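Local coordinates for KaiC-like domain-containing protein (Pyrococcus horikoshii, PDB 2EKD) that is of unknown function but has a KaiC-like domain of the P-loop NTPase clan, so it may bind nucleotides, at residues K94-E99 with V137-N142. Sequence-based numbering, arbitrary orientation.
Sequences KYVISE and VKMVSN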
# COMPACT_ATOMS: atom_id res chain seq x y z
N LYS F 94 -8.81 -26.65 7.66
CA LYS F 94 -8.42 -25.70 6.61
C LYS F 94 -9.33 -24.48 6.67
O LYS F 94 -9.62 -23.85 5.65
CB LYS F 94 -8.50 -26.36 5.23
CG LYS F 94 -7.43 -27.42 4.98
CD LYS F 94 -6.06 -26.78 4.75
CE LYS F 94 -6.17 -25.56 3.84
NZ LYS F 94 -5.17 -25.51 2.74
N TYR F 95 -9.77 -24.15 7.88
CA TYR F 95 -10.63 -23.01 8.13
C TYR F 95 -11.97 -23.09 7.40
O TYR F 95 -12.48 -22.09 6.91
CB TYR F 95 -9.89 -21.73 7.74
CG TYR F 95 -8.51 -21.65 8.35
CD1 TYR F 95 -8.34 -21.66 9.73
CD2 TYR F 95 -7.37 -21.61 7.54
CE1 TYR F 95 -7.07 -21.64 10.30
CE2 TYR F 95 -6.10 -21.59 8.10
CZ TYR F 95 -5.95 -21.61 9.48
OH TYR F 95 -4.69 -21.59 10.04
N VAL F 96 -12.52 -24.30 7.35
CA VAL F 96 -13.81 -24.52 6.69
C VAL F 96 -14.50 -25.72 7.33
O VAL F 96 -13.88 -26.52 8.04
CB VAL F 96 -13.63 -24.78 5.18
CG1 VAL F 96 -12.99 -26.13 4.95
CG2 VAL F 96 -14.97 -24.69 4.47
N ILE F 97 -15.81 -25.85 7.09
CA ILE F 97 -16.59 -26.95 7.64
C ILE F 97 -17.11 -27.87 6.54
O ILE F 97 -17.48 -27.41 5.46
CB ILE F 97 -17.79 -26.43 8.47
CG1 ILE F 97 -17.32 -25.99 9.86
CG2 ILE F 97 -18.86 -27.51 8.61
CD1 ILE F 97 -16.42 -24.78 9.86
N SER F 98 -17.13 -29.16 6.83
CA SER F 98 -17.63 -30.15 5.89
C SER F 98 -19.13 -29.94 5.74
O SER F 98 -19.83 -29.74 6.73
CB SER F 98 -17.36 -31.57 6.41
OG SER F 98 -17.99 -32.54 5.60
N GLU F 99 -19.62 -29.98 4.51
CA GLU F 99 -21.05 -29.78 4.29
C GLU F 99 -21.83 -31.08 4.46
O GLU F 99 -23.05 -31.06 4.54
CB GLU F 99 -21.30 -29.18 2.90
CG GLU F 99 -20.82 -30.02 1.73
CD GLU F 99 -21.04 -29.34 0.39
OE1 GLU F 99 -22.20 -29.02 0.07
OE2 GLU F 99 -20.04 -29.11 -0.33
N VAL F 137 -16.11 -18.82 1.56
CA VAL F 137 -17.17 -18.19 0.80
C VAL F 137 -18.07 -19.26 0.16
O VAL F 137 -19.30 -19.12 0.16
CB VAL F 137 -16.61 -17.25 -0.28
CG1 VAL F 137 -17.76 -16.71 -1.16
CG2 VAL F 137 -15.87 -16.09 0.37
N LYS F 138 -17.48 -20.33 -0.37
CA LYS F 138 -18.26 -21.40 -0.99
C LYS F 138 -19.19 -21.99 0.05
O LYS F 138 -20.32 -22.36 -0.23
CB LYS F 138 -17.36 -22.51 -1.55
CG LYS F 138 -16.36 -22.07 -2.60
CD LYS F 138 -15.87 -23.25 -3.44
CE LYS F 138 -15.22 -24.33 -2.59
NZ LYS F 138 -14.95 -25.56 -3.39
N MSE F 139 -18.68 -22.09 1.28
CA MSE F 139 -19.45 -22.62 2.39
C MSE F 139 -20.71 -21.77 2.58
O MSE F 139 -21.77 -22.29 2.91
CB MSE F 139 -18.58 -22.63 3.65
CG MSE F 139 -19.32 -22.85 4.96
SE MSE F 139 -18.21 -23.28 6.35
CE MSE F 139 -16.83 -22.18 6.09
N VAL F 140 -20.58 -20.47 2.37
CA VAL F 140 -21.74 -19.59 2.51
C VAL F 140 -22.68 -19.70 1.31
O VAL F 140 -23.89 -19.78 1.48
CB VAL F 140 -21.32 -18.11 2.68
CG1 VAL F 140 -22.56 -17.22 2.73
CG2 VAL F 140 -20.49 -17.93 3.95
N SER F 141 -22.14 -19.73 0.10
CA SER F 141 -23.00 -19.81 -1.07
C SER F 141 -23.70 -21.16 -1.25
O SER F 141 -24.73 -21.23 -1.90
CB SER F 141 -22.22 -19.45 -2.33
OG SER F 141 -21.17 -20.36 -2.56
N ASN F 142 -23.15 -22.23 -0.68
CA ASN F 142 -23.76 -23.55 -0.82
C ASN F 142 -25.11 -23.69 -0.12
O ASN F 142 -25.91 -24.55 -0.47
CB ASN F 142 -22.83 -24.66 -0.31
CG ASN F 142 -21.66 -24.93 -1.25
OD1 ASN F 142 -21.80 -24.83 -2.48
ND2 ASN F 142 -20.52 -25.30 -0.69
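Met139, present as selenomethionine, reaches from its helix across to the extended backbone at Val96 and Ile97, and nearly all the apolar contact is its work. The CB of Met139 points toward the 94-99 loop, CG lies anti to the backbone N (chi1 166°), and a bend at chi3 (42°) brings CE against Val96. There CE comes to 3.5 Å from Val96 CG2 and 3.9 Å from Val96 CA, the two side chains running past one another in opposing senses. The selenium sits one residue further along: SE is 3.6 Å from the backbone N of Ile97 and 3.8 Å from Ile97 CB, so it packs against the base of that side chain and not its branch ends. On the same chain Leu124 of helix 121-127 also touches Met139, while Ile97 rests on Ile92.

Past Ser98, which occupies the N-cap position of helix 99-105, the contact turns polar but loose. The CB of Glu99 points toward the 137-142 segment; its side chain lies roughly perpendicular to that of Asn142, yet the carboxylate and amide planes are tilted by only 24°. Glu99 OE2 stays 3.9 Å from Asn142 ND2, too far for a hydrogen bond, and no hydrogen bond joins the two segments. The other end of the amide is held from outside, Asn142 OD1 being bonded to Lys81 NZ of the second subunit.

A loop leaving strand 85-90, outermost in the sheet of this chain, is thus packed at the surface against the C-terminal part of helix 130-141, within a layered alpha/beta fold consistent with the P-loop NTPase clan.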